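Local coordinates for protein glycosyl hydrolase (Bacteroides ovatus, PDB 3QC2) that belongs to a family of carbohydrate-active proteins and probably folds as a five-bladed beta-propeller, built of strands and loops with very little helix, at residues Q287-A292 with R297-L302; S183-V188 with K259-L264; L247-P252 with N281-G286. One frame throughout, in Å; residues are numbered along the deposited sequence. Where two conformers were deposited one is given.

How the contacts relate
From the N terminus, contact 2 opens first: 183-188 meets 259-264, closes a long loop and brings together strands 182-189 and 260-268, which both border strand 247-257. Before it closes, contact 3 opens at 247-252 and then closes at 281-286, so the two cross; a probable hydrogen bond, G251 N to L264 O at 3.1 Å, joins them. Contact 1 follows both in series, a short hairpin in which 297-302 folds back on 287-292. It stays close to contact 2, with probable hydrogen bonds from A288 N to L263 O and from F290 N to I261 O. Together the three tie strands 247-257, 260-268, 283-290 and 298-301 into one antiparallel unit and join it to strand 182-189.

Contact 1: residues Q287-A292 with R297-L302; sequences QALFDA and RFITRL
The side chains of F290 and F298 cross obliquely on the sheet face they share with A288. CE2 of F290 comes to the edge of the F298 ring, near its plane, and the same ring has R301 CG at its edge and T300 N over one face, toward its rim. F290, in turn, lies against F298 CA and CB, its CD2 3.7 Å from CA. At the hairpin end, in the modelled conformer of R297, one of two, the D291 carboxylate and R297 guanidinium stand 86° apart, and a salt bridge of 3.0 Å joins OD2 of D291 to NH1 of R297; it is probably not permanent. This arginine chain, extended from CG to NE, runs past D291 CB before its end turns to the acid, whose OD1 bonds to N293 N.

Midway along the ladder lies a classic beta bulge. I299 and T300 both face L289, whose carbonyl O takes a 2.8 Å bond from I299 N and a weak one from T300 N; L289 N gives its own hydrogen to T300 O at 2.7 Å. On the opposite face L289 CB packs on T300 CG2. D291 N to R297 O and L302 N to Q287 O complete the ladder, and a water links Q287 N to L302 O.

Strand 260-268 flanks strand 283-290 through backbone bonds of A288 and F290, Y205 of strand 201-206 meets the F290 ring, and strand 298-301 forms the outer edge.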
loop_
_atom_site.group_PDB
_atom_site.type_symbol
_atom_site.label_atom_id
_atom_site.label_comp_id
_atom_site.label_asym_id
_atom_site.label_seq_id
_atom_site.Cartn_x
_atom_site.Cartn_y
_atom_site.Cartn_z
ATOM N N GLN A 287 13.111 0.821 2.747
ATOM C CA GLN A 287 12.679 1.433 4.010
ATOM C C GLN A 287 13.410 2.742 4.182
ATOM O O GLN A 287 14.585 2.849 3.831
ATOM C CB GLN A 287 12.964 0.517 5.216
ATOM C CG GLN A 287 12.295 -0.839 5.152
ATOM C CD GLN A 287 12.479 -1.677 6.433
ATOM O OE1 GLN A 287 12.410 -1.159 7.557
ATOM N NE2 GLN A 287 12.676 -2.966 6.262
ATOM N N ALA A 288 12.712 3.736 4.697
ATOM C CA ALA A 288 13.292 5.049 4.964
ATOM C C ALA A 288 13.070 5.373 6.451
ATOM O O ALA A 288 12.073 4.941 7.036
ATOM C CB ALA A 288 12.651 6.089 4.093
ATOM N N LEU A 289 14.002 6.117 7.052
ATOM C CA LEU A 289 13.919 6.486 8.471
ATOM C C LEU A 289 13.797 8.001 8.628
ATOM O O LEU A 289 14.598 8.759 8.053
ATOM C CB LEU A 289 15.169 6.010 9.209
ATOM C CG LEU A 289 15.193 6.187 10.728
ATOM C CD1 LEU A 289 14.125 5.300 11.392
ATOM C CD2 LEU A 289 16.569 5.861 11.270
ATOM N N PHE A 290 12.799 8.433 9.405
ATOM C CA PHE A 290 12.559 9.848 9.680
ATOM C C PHE A 290 12.662 10.124 11.190
ATOM O O PHE A 290 12.503 9.224 12.010
ATOM C CB PHE A 290 11.184 10.266 9.191
ATOM C CG PHE A 290 11.022 10.224 7.694
ATOM C CD1 PHE A 290 10.642 9.060 7.058
ATOM C CD2 PHE A 290 11.224 11.369 6.924
ATOM C CE1 PHE A 290 10.470 9.023 5.670
ATOM C CE2 PHE A 290 11.057 11.333 5.534
ATOM C CZ PHE A 290 10.677 10.153 4.916
ATOM N N ASP A 291 12.914 11.377 11.534
ATOM C CA ASP A 291 13.065 11.788 12.920
ATOM C C ASP A 291 11.717 11.664 13.672
ATOM O O ASP A 291 10.674 12.074 13.169
ATOM C CB ASP A 291 13.605 13.228 12.972
ATOM C CG ASP A 291 14.019 13.661 14.366
ATOM O OD1 ASP A 291 13.204 13.601 15.281
ATOM O OD2 ASP A 291 15.163 14.108 14.528
ATOM N N ALA A 292 11.764 11.082 14.868
ATOM C CA ALA A 292 10.558 10.897 15.689
ATOM C C ALA A 292 9.942 12.242 16.072
ATOM O O ALA A 292 8.724 12.414 16.012
ATOM C CB ALA A 292 10.879 10.074 16.934
ATOM N N ARG A 297 11.531 15.250 8.658
ATOM C CA ARG A 297 13.009 15.279 8.675
ATOM C C ARG A 297 13.601 13.904 8.310
ATOM O O ARG A 297 13.641 12.996 9.150
ATOM C CB ARG A 297 13.501 15.721 10.064
ATOM C CG ARG A 297 15.017 15.893 10.217
ATOM C CD ARG A 297 15.355 16.314 11.656
ATOM N NE ARG A 297 16.769 16.613 11.855
ATOM C CZ ARG A 297 17.681 15.725 12.245
ATOM N NH1 ARG A 297 17.336 14.459 12.472
ATOM N NH2 ARG A 297 18.950 16.105 12.399
ATOM N N PHE A 298 14.062 13.768 7.058
ATOM C CA PHE A 298 14.670 12.531 6.547
ATOM C C PHE A 298 15.996 12.229 7.226
ATOM O O PHE A 298 16.813 13.116 7.406
ATOM C CB PHE A 298 14.876 12.672 5.026
ATOM C CG PHE A 298 15.612 11.517 4.379
ATOM C CD1 PHE A 298 14.925 10.398 3.935
ATOM C CD2 PHE A 298 16.995 11.585 4.162
ATOM C CE1 PHE A 298 15.594 9.353 3.329
ATOM C CE2 PHE A 298 17.675 10.541 3.550
ATOM C CZ PHE A 298 16.986 9.427 3.135
ATOM N N ILE A 299 16.203 10.967 7.608
ATOM C CA ILE A 299 17.464 10.546 8.222
ATOM C C ILE A 299 18.265 9.677 7.241
ATOM O O ILE A 299 19.407 9.998 6.917
ATOM C CB ILE A 299 17.263 9.792 9.567
ATOM C CG1 ILE A 299 16.611 10.706 10.598
ATOM C CG2 ILE A 299 18.596 9.306 10.107
ATOM C CD1 ILE A 299 16.410 10.046 11.984
ATOM N N THR A 300 17.657 8.591 6.765
ATOM C CA THR A 300 18.341 7.678 5.849
ATOM C C THR A 300 17.382 6.710 5.213
ATOM O O THR A 300 16.209 6.672 5.566
ATOM C CB THR A 300 19.414 6.856 6.609
ATOM O OG1 THR A 300 20.134 6.003 5.699
ATOM C CG2 THR A 300 18.744 6.003 7.741
ATOM N N ARG A 301 17.881 5.955 4.234
ATOM C CA ARG A 301 17.119 4.866 3.605
ATOM C C ARG A 301 18.069 3.719 3.309
ATOM O O ARG A 301 19.293 3.903 3.311
ATOM C CB ARG A 301 16.394 5.305 2.324
ATOM C CG ARG A 301 17.282 5.942 1.263
ATOM C CD ARG A 301 16.497 6.238 -0.015
ATOM N NE ARG A 301 16.990 7.447 -0.673
ATOM C CZ ARG A 301 16.475 7.983 -1.783
ATOM N NH1 ARG A 301 15.473 7.397 -2.425
ATOM N NH2 ARG A 301 16.984 9.100 -2.261
ATOM N N LEU A 302 17.505 2.533 3.070
ATOM C CA LEU A 302 18.291 1.367 2.762
ATOM C C LEU A 302 18.844 1.525 1.351
ATOM O O LEU A 302 18.134 1.961 0.450
ATOM C CB LEU A 302 17.446 0.094 2.848
ATOM C CG LEU A 302 16.781 -0.226 4.185
ATOM C CD1 LEU A 302 15.933 -1.460 4.055
ATOM C CD2 LEU A 302 17.820 -0.402 5.314
HETATM O O HOH W 1 15.394 1.865 0.862
#

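Contact 2: residues S183-V188 with K259-L264; sequences SILTEV and KGIVLL
L185 and I261 make the tight half of this buried contact. Their side chains cross at about a right angle, and CD1 of L185 presses on CG2 of I261 at 3.4 Å, closer than usual for two methyl groups. I261 CD1 also reaches both leucine branches, 4.0 Å from L185 CD1 and slightly farther from CD2. L185 holds its CG anti to the backbone N (chi1 -175°), which carries the two methyls across to the isoleucine.

The backbones stay well apart: S183 CA and L263 CA, the nearest pair, are 7.9 Å from each other, so the strands meet through side chains alone. Both flank strand 247-257, 182-189 parallel to it and 260-268 antiparallel, in the mixed sheet of this probable beta-propeller. F203 packs on L185, while Y205 reaches I261.

The looser half lies toward S183 and L263. Here a single methyl, L263 CD1, touches S183 CB at 3.7 Å and lies 3.9 Å from S183 OG. That hydroxyl is engaged elsewhere, its one proton shared by, or alternating between, the carbonyl O atoms of G251 and P252. Beyond L185 the strands diverge, and E187, which is partly exposed, pairs with K196.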
loop_
_atom_site.group_PDB
_atom_site.type_symbol
_atom_site.label_atom_id
_atom_site.label_comp_id
_atom_site.label_asym_id
_atom_site.label_seq_id
_atom_site.Cartn_x
_atom_site.Cartn_y
_atom_site.Cartn_z
ATOM N N SER A 183 0.354 6.700 3.230
ATOM C CA SER A 183 0.758 5.916 4.411
ATOM C C SER A 183 0.620 6.727 5.703
ATOM O O SER A 183 1.524 7.475 6.082
ATOM C CB SER A 183 2.197 5.445 4.254
ATOM O OG SER A 183 2.323 4.654 3.100
ATOM N N ILE A 184 -0.509 6.560 6.389
ATOM C CA ILE A 184 -0.763 7.298 7.630
ATOM C C ILE A 184 0.202 6.862 8.725
ATOM O O ILE A 184 0.595 5.687 8.789
ATOM C CB ILE A 184 -2.219 7.121 8.120
ATOM C CG1 ILE A 184 -3.201 7.679 7.089
ATOM C CG2 ILE A 184 -2.432 7.826 9.464
ATOM C CD1 ILE A 184 -4.656 7.459 7.456
ATOM N N LEU A 185 0.588 7.810 9.576
ATOM C CA LEU A 185 1.505 7.526 10.674
ATOM C C LEU A 185 0.788 6.757 11.776
ATOM O O LEU A 185 -0.313 7.129 12.185
ATOM C CB LEU A 185 2.081 8.814 11.242
ATOM C CG LEU A 185 3.159 8.648 12.316
ATOM C CD1 LEU A 185 4.391 7.917 11.760
ATOM C CD2 LEU A 185 3.537 9.981 12.840
ATOM N N THR A 186 1.435 5.693 12.252
ATOM C CA THR A 186 0.897 4.847 13.278
ATOM C C THR A 186 1.958 4.501 14.304
ATOM O O THR A 186 3.143 4.734 14.084
ATOM C CB THR A 186 0.385 3.510 12.687
ATOM O OG1 THR A 186 1.489 2.774 12.135
ATOM C CG2 THR A 186 -0.657 3.757 11.607
ATOM N N GLU A 187 1.508 3.935 15.430
ATOM C CA GLU A 187 2.387 3.478 16.502
ATOM C C GLU A 187 1.768 2.251 17.186
ATOM O O GLU A 187 0.548 2.125 17.273
ATOM C CB GLU A 187 2.614 4.580 17.541
ATOM C CG GLU A 187 3.586 4.152 18.686
ATOM C CD GLU A 187 3.853 5.242 19.724
ATOM O OE1 GLU A 187 3.103 6.252 19.765
ATOM O OE2 GLU A 187 4.819 5.070 20.512
ATOM N N VAL A 188 2.622 1.350 17.648
ATOM C CA VAL A 188 2.185 0.180 18.376
ATOM C C VAL A 188 2.082 0.580 19.851
ATOM O O VAL A 188 3.079 0.912 20.474
ATOM C CB VAL A 188 3.157 -1.005 18.210
ATOM C CG1 VAL A 188 2.703 -2.178 19.025
ATOM C CG2 VAL A 188 3.268 -1.401 16.724
ATOM N N LYS A 259 13.516 4.147 17.763
ATOM C CA LYS A 259 14.671 4.625 16.940
ATOM C C LYS A 259 14.281 5.666 15.865
ATOM O O LYS A 259 15.170 6.210 15.178
ATOM C CB LYS A 259 15.422 3.454 16.230
ATOM C CG LYS A 259 16.123 2.392 17.150
ATOM C CD LYS A 259 15.208 1.199 17.491
ATOM C CE LYS A 259 15.990 0.067 18.210
ATOM N N GLY A 260 12.971 5.929 15.708
ATOM C CA GLY A 260 12.463 6.898 14.696
ATOM C C GLY A 260 11.237 6.373 13.931
ATOM O O GLY A 260 10.737 5.272 14.208
ATOM N N ILE A 261 10.758 7.167 12.972
ATOM C CA ILE A 261 9.594 6.797 12.154
ATOM C C ILE A 261 10.071 6.070 10.900
ATOM O O ILE A 261 10.854 6.620 10.111
ATOM C CB ILE A 261 8.774 8.035 11.736
ATOM C CG1 ILE A 261 8.243 8.770 12.969
ATOM C CG2 ILE A 261 7.630 7.637 10.829
ATOM C CD1 ILE A 261 7.583 10.098 12.649
ATOM N N VAL A 262 9.592 4.841 10.709
ATOM C CA VAL A 262 9.978 4.045 9.563
ATOM C C VAL A 262 8.875 3.975 8.507
ATOM O O VAL A 262 7.739 3.588 8.799
ATOM C CB VAL A 262 10.325 2.617 9.971
ATOM C CG1 VAL A 262 10.715 1.801 8.736
ATOM C CG2 VAL A 262 11.436 2.610 10.989
ATOM N N LEU A 263 9.218 4.364 7.282
ATOM C CA LEU A 263 8.304 4.265 6.129
ATOM C C LEU A 263 8.826 3.143 5.234
ATOM O O LEU A 263 9.946 3.225 4.723
ATOM C CB LEU A 263 8.282 5.569 5.340
ATOM C CG LEU A 263 7.449 5.628 4.033
ATOM C CD1 LEU A 263 5.937 5.501 4.302
ATOM C CD2 LEU A 263 7.742 6.905 3.312
ATOM N N LEU A 264 8.037 2.085 5.074
ATOM C CA LEU A 264 8.412 0.993 4.184
ATOM C C LEU A 264 7.809 1.393 2.876
ATOM O O LEU A 264 6.634 1.733 2.825
ATOM C CB LEU A 264 7.881 -0.351 4.665
ATOM C CG LEU A 264 8.372 -0.762 6.068
ATOM C CD1 LEU A 264 7.604 -0.023 7.141
ATOM C CD2 LEU A 264 8.243 -2.259 6.270
#

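Contact 3: residues L247-P252 with N281-G286; sequences LTECGP and NVYAAG
Y283 brings its phenol end up to both L247 and E249, crossing both side chains obliquely. The setting is an antiparallel part of a mixed sheet, probably a blade of a beta-propeller: strand 260-268 runs between strands 247-257 and 283-290, so the two segments are next-but-one neighbours that meet only over the strand separating them. L247 and E249 are bonded through their backbones to K268 and N266 of that middle strand. The tyrosine side chain also touches N266 and K268 as it passes above.

Three orientations make the contact. The Y283 backbone is far from the other segment, its CA being 8.8 Å from L247 CA, but its ring, with CG anti to the carbonyl carbon (chi1 -67°), projects the hydroxyl across the gap. L247 and E249, two residues apart, both point their side chains toward 281-286. From L247 a single branch arrives: CD1 lies against the phenol end, 4.1 Å from Y283 CZ. E249 sends an extended chain, its CG anti to the backbone N, and its carboxylate is turned 52° from the plane of the ring; OE1 comes 3.9 Å from Y283 CE1.

The other carboxylate oxygen, OE2, is held by the hydroxyl of S181. F325 of strand 324-332 meets the Y283 ring edge-to-face and also touches E249, and T323 OG1 bonds to the Y283 backbone N.

The phenol oxygen sits where the two approaches converge: Y283 OH is 3.3 Å from L247 CD1 and 3.4 Å from E249 OE1.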
loop_
_atom_site.group_PDB
_atom_site.type_symbol
_atom_site.label_atom_id
_atom_site.label_comp_id
_atom_site.label_asym_id
_atom_site.label_seq_id
_atom_site.Cartn_x
_atom_site.Cartn_y
_atom_site.Cartn_z
ATOM N N LEU A 247 10.836 5.635 -9.193
ATOM C CA LEU A 247 9.759 5.947 -8.265
ATOM C C LEU A 247 10.105 5.579 -6.840
ATOM O O LEU A 247 10.815 4.624 -6.598
ATOM C CB LEU A 247 8.508 5.171 -8.654
ATOM C CG LEU A 247 7.909 5.388 -10.036
ATOM C CD1 LEU A 247 6.708 4.431 -10.224
ATOM C CD2 LEU A 247 7.484 6.846 -10.249
ATOM N N THR A 248 9.605 6.370 -5.902
ATOM C CA THR A 248 9.723 6.091 -4.468
ATOM C C THR A 248 8.302 6.167 -3.984
ATOM O O THR A 248 7.826 7.242 -3.590
ATOM C CB THR A 248 10.627 7.126 -3.715
ATOM O OG1 THR A 248 10.189 8.466 -4.004
ATOM C CG2 THR A 248 12.115 6.959 -4.112
ATOM N N GLU A 249 7.597 5.035 -4.043
ATOM C CA GLU A 249 6.166 5.004 -3.715
ATOM C C GLU A 249 5.850 4.407 -2.342
ATOM O O GLU A 249 6.260 3.290 -2.022
ATOM C CB GLU A 249 5.412 4.263 -4.811
ATOM C CG GLU A 249 3.903 4.285 -4.667
ATOM C CD GLU A 249 3.199 3.896 -5.956
ATOM O OE1 GLU A 249 3.865 3.284 -6.842
ATOM O OE2 GLU A 249 1.986 4.211 -6.099
ATOM N N CYS A 250 5.091 5.169 -1.556
ATOM C CA CYS A 250 4.711 4.792 -0.223
ATOM C C CYS A 250 4.048 3.405 -0.185
ATOM O O CYS A 250 3.204 3.093 -1.011
ATOM C CB CYS A 250 3.764 5.843 0.361
ATOM S SG CYS A 250 4.525 7.427 0.691
ATOM N N GLY A 251 4.466 2.585 0.772
ATOM C CA GLY A 251 3.925 1.233 0.940
ATOM C C GLY A 251 2.857 1.227 2.024
ATOM O O GLY A 251 1.905 2.005 1.959
ATOM N N PRO A 252 3.001 0.352 3.032
ATOM C CA PRO A 252 2.009 0.329 4.107
ATOM C C PRO A 252 2.135 1.560 5.030
ATOM O O PRO A 252 3.041 2.384 4.830
ATOM C CB PRO A 252 2.331 -0.971 4.854
ATOM C CG PRO A 252 3.694 -1.285 4.532
ATOM C CD PRO A 252 4.057 -0.649 3.234
ATOM N N ASN A 281 12.373 -1.402 -14.566
ATOM C CA ASN A 281 10.939 -1.093 -14.565
ATOM C C ASN A 281 10.061 -1.988 -13.692
ATOM O O ASN A 281 8.891 -2.256 -14.032
ATOM C CB ASN A 281 10.404 -1.100 -16.017
ATOM C CG ASN A 281 11.114 -0.112 -16.897
ATOM O OD1 ASN A 281 11.391 1.022 -16.482
ATOM N ND2 ASN A 281 11.403 -0.516 -18.126
ATOM N N VAL A 282 10.608 -2.449 -12.576
ATOM C CA VAL A 282 9.838 -3.267 -11.627
ATOM C C VAL A 282 10.131 -2.813 -10.214
ATOM O O VAL A 282 11.078 -2.046 -9.977
ATOM C CB VAL A 282 10.118 -4.739 -11.791
ATOM C CG1 VAL A 282 9.564 -5.223 -13.146
ATOM C CG2 VAL A 282 11.567 -4.997 -11.676
ATOM N N TYR A 283 9.319 -3.290 -9.277
ATOM C CA TYR A 283 9.407 -2.864 -7.896
ATOM C C TYR A 283 10.121 -3.818 -6.960
ATOM O O TYR A 283 9.986 -5.035 -7.064
ATOM C CB TYR A 283 8.002 -2.639 -7.331
ATOM C CG TYR A 283 7.231 -1.486 -7.936
ATOM C CD1 TYR A 283 7.357 -0.203 -7.430
ATOM C CD2 TYR A 283 6.361 -1.688 -8.977
ATOM C CE1 TYR A 283 6.635 0.851 -7.962
ATOM C CE2 TYR A 283 5.637 -0.639 -9.525
ATOM C CZ TYR A 283 5.777 0.623 -9.010
ATOM O OH TYR A 283 5.060 1.655 -9.547
ATOM N N ALA A 284 10.865 -3.225 -6.029
ATOM C CA ALA A 284 11.531 -3.929 -4.942
ATOM C C ALA A 284 11.366 -3.007 -3.723
ATOM O O ALA A 284 11.404 -1.772 -3.857
ATOM C CB ALA A 284 12.973 -4.197 -5.249
ATOM N N ALA A 285 11.172 -3.607 -2.557
ATOM C CA ALA A 285 10.843 -2.878 -1.350
ATOM C C ALA A 285 12.027 -2.329 -0.576
ATOM O O ALA A 285 13.034 -3.009 -0.381
ATOM C CB ALA A 285 9.978 -3.765 -0.432
ATOM N N GLY A 286 11.867 -1.084 -0.109
ATOM C CA GLY A 286 12.870 -0.393 0.672
ATOM C C GLY A 286 12.281 0.136 1.965
ATOM O O GLY A 286 11.117 -0.086 2.259
#